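Local coordinates for protein porin (Rhodobacter capsulatus, PDB 2POR) that forms trimeric outer-membrane channels through which small hydrophilic solutes of up to about 0.6 kDa diffuse passively, at residues G38-K46 / G59-F67. Sequence-based numbering, arbitrary orientation.
Sequences GLEFGASFK and GTVFLSGAF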
# COMPACT_ATOMS: atom_id res chain seq x y z
N GLY A 38 26.99 16.03 11.65
CA GLY A 38 26.19 15.52 12.73
C GLY A 38 24.75 16.03 12.81
O GLY A 38 24.12 15.92 13.88
N LEU A 39 24.20 16.65 11.75
CA LEU A 39 22.75 16.92 11.73
C LEU A 39 22.12 15.54 11.51
O LEU A 39 22.63 14.70 10.76
CB LEU A 39 22.34 17.80 10.57
CG LEU A 39 22.94 19.17 10.58
CD1 LEU A 39 22.45 19.94 9.39
CD2 LEU A 39 22.58 19.84 11.84
N GLU A 40 21.03 15.20 12.18
CA GLU A 40 20.41 13.91 12.04
C GLU A 40 19.17 14.13 11.16
O GLU A 40 18.52 15.19 11.21
CB GLU A 40 19.96 13.41 13.40
CG GLU A 40 21.05 13.27 14.47
CD GLU A 40 22.09 12.20 14.15
OE1 GLU A 40 21.74 11.15 13.62
OE2 GLU A 40 23.26 12.43 14.44
N PHE A 41 18.80 13.17 10.35
CA PHE A 41 17.64 13.31 9.49
C PHE A 41 16.93 11.98 9.45
O PHE A 41 17.52 10.94 9.82
CB PHE A 41 18.10 13.77 8.12
CG PHE A 41 19.08 12.91 7.32
CD1 PHE A 41 18.64 11.89 6.50
CD2 PHE A 41 20.44 13.22 7.37
CE1 PHE A 41 19.53 11.18 5.72
CE2 PHE A 41 21.33 12.50 6.58
CZ PHE A 41 20.88 11.49 5.76
N GLY A 42 15.67 11.95 9.04
CA GLY A 42 14.98 10.69 9.01
C GLY A 42 13.58 10.87 8.39
O GLY A 42 13.24 11.99 7.99
N ALA A 43 12.85 9.78 8.34
CA ALA A 43 11.49 9.76 7.83
C ALA A 43 10.83 8.49 8.35
O ALA A 43 11.52 7.49 8.65
CB ALA A 43 11.52 9.74 6.30
N SER A 44 9.52 8.43 8.59
CA SER A 44 8.88 7.17 8.89
C SER A 44 7.41 7.22 8.44
O SER A 44 6.85 8.32 8.35
CB SER A 44 8.91 6.86 10.38
OG SER A 44 8.40 7.90 11.15
N PHE A 45 6.85 6.06 8.18
CA PHE A 45 5.44 5.91 7.86
C PHE A 45 5.13 4.43 7.97
O PHE A 45 6.06 3.61 7.97
CB PHE A 45 5.16 6.43 6.44
CG PHE A 45 5.83 5.75 5.26
CD1 PHE A 45 5.25 4.65 4.65
CD2 PHE A 45 7.05 6.23 4.78
CE1 PHE A 45 5.89 4.04 3.57
CE2 PHE A 45 7.67 5.62 3.71
CZ PHE A 45 7.11 4.52 3.09
N LYS A 46 3.84 4.06 8.08
CA LYS A 46 3.46 2.67 8.20
C LYS A 46 3.08 2.14 6.85
O LYS A 46 2.76 2.92 5.94
CB LYS A 46 2.30 2.49 9.15
CG LYS A 46 2.70 3.05 10.50
CD LYS A 46 1.77 2.66 11.61
CE LYS A 46 2.22 3.31 12.90
NZ LYS A 46 2.02 4.74 12.85
N GLY A 59 2.80 10.07 7.33
CA GLY A 59 4.22 9.90 7.67
C GLY A 59 4.86 11.24 7.90
O GLY A 59 4.25 12.30 7.68
N THR A 60 6.10 11.29 8.41
CA THR A 60 6.82 12.56 8.59
C THR A 60 8.27 12.46 8.11
O THR A 60 8.77 11.33 7.99
CB THR A 60 6.87 13.03 10.06
OG1 THR A 60 7.28 11.93 10.86
CG2 THR A 60 5.52 13.55 10.53
N VAL A 61 8.89 13.59 7.75
CA VAL A 61 10.29 13.71 7.34
C VAL A 61 10.88 14.72 8.35
O VAL A 61 10.19 15.68 8.75
CB VAL A 61 10.39 14.24 5.89
CG1 VAL A 61 11.85 14.40 5.47
CG2 VAL A 61 9.74 13.26 4.96
N PHE A 62 12.12 14.56 8.85
CA PHE A 62 12.68 15.54 9.78
C PHE A 62 14.18 15.77 9.55
O PHE A 62 14.87 14.96 8.92
CB PHE A 62 12.46 15.11 11.22
CG PHE A 62 13.34 13.96 11.71
CD1 PHE A 62 14.61 14.22 12.25
CD2 PHE A 62 12.87 12.66 11.63
CE1 PHE A 62 15.38 13.18 12.73
CE2 PHE A 62 13.67 11.63 12.11
CZ PHE A 62 14.91 11.88 12.66
N LEU A 63 14.61 16.91 10.08
CA LEU A 63 16.01 17.34 10.10
C LEU A 63 16.23 17.92 11.47
O LEU A 63 15.40 18.73 11.88
CB LEU A 63 16.34 18.47 9.11
CG LEU A 63 17.79 18.95 9.06
CD1 LEU A 63 18.71 17.86 8.52
CD2 LEU A 63 17.89 20.11 8.11
N SER A 64 17.26 17.52 12.25
CA SER A 64 17.51 18.11 13.56
C SER A 64 19.01 18.39 13.77
O SER A 64 19.88 17.87 13.08
CB SER A 64 17.01 17.22 14.68
OG SER A 64 17.51 15.91 14.64
N GLY A 65 19.26 19.33 14.63
CA GLY A 65 20.60 19.77 14.91
C GLY A 65 20.55 20.46 16.25
O GLY A 65 19.63 20.32 17.06
N ALA A 66 21.55 21.30 16.44
CA ALA A 66 21.66 22.04 17.67
C ALA A 66 20.53 23.04 17.84
O ALA A 66 20.18 23.41 18.96
CB ALA A 66 22.97 22.79 17.67
N PHE A 67 19.99 23.46 16.69
CA PHE A 67 18.85 24.37 16.56
C PHE A 67 17.50 23.75 16.94
O PHE A 67 16.53 24.48 17.08
CB PHE A 67 18.76 24.90 15.11
CG PHE A 67 18.55 23.85 14.00
CD1 PHE A 67 17.26 23.39 13.70
CD2 PHE A 67 19.65 23.35 13.31
CE1 PHE A 67 17.10 22.42 12.73
CE2 PHE A 67 19.47 22.38 12.34
CZ PHE A 67 18.19 21.91 12.06
O HOH W 1 10.11 10.57 11.61
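Leu39 lays CD2 3.7 Å from CA of Gly65 and against CE2 of the Phe67 ring, while its CB meets CD1 of Leu63. Glu40 and Ser64 form the first hydrogen-bonded pair: Ser64 N gives a bond of 2.8 Å to Glu40 O, nearly straight at 163°, and Glu40 N answers to Ser64 O. The Glu40 carboxylate turns off to Thr34. On the other face of the sheet Phe41 CB rests on Leu63 CD1, and the Phe41 ring leaves the pair to stack on Phe299 of a neighbouring subunit. Gly42 and Phe62 exchange two N-H...O bonds, and the Phe62 ring folds across Gly42 because CG stands between the backbone N and the carbonyl carbon (chi1 74°). One ring face takes Gly42 CA in a CH-pi contact, 4.0 Å from the centroid, the aromatic rescue of glycine; any CB on Gly42 would strike CE2. A serine in place of Phe62 would probably lose this cover and leave Lys69 without its cation-pi partner. Ala43 CB meets Val61 CG2 at 4.2 Å. Ser44 N bonds Thr60 O and Thr60 N bonds Ser44 O, each at 3.1 Å, and one water joins Ser44 OG to Thr60 OG1, which also bonds Glu71. Phe45 CB ends the row against Gly59 CA. Their axes approaching to 4.7 Å at 167°, 40-46 and 60-65 are adjacent antiparallel strands of the 16-stranded porin barrel.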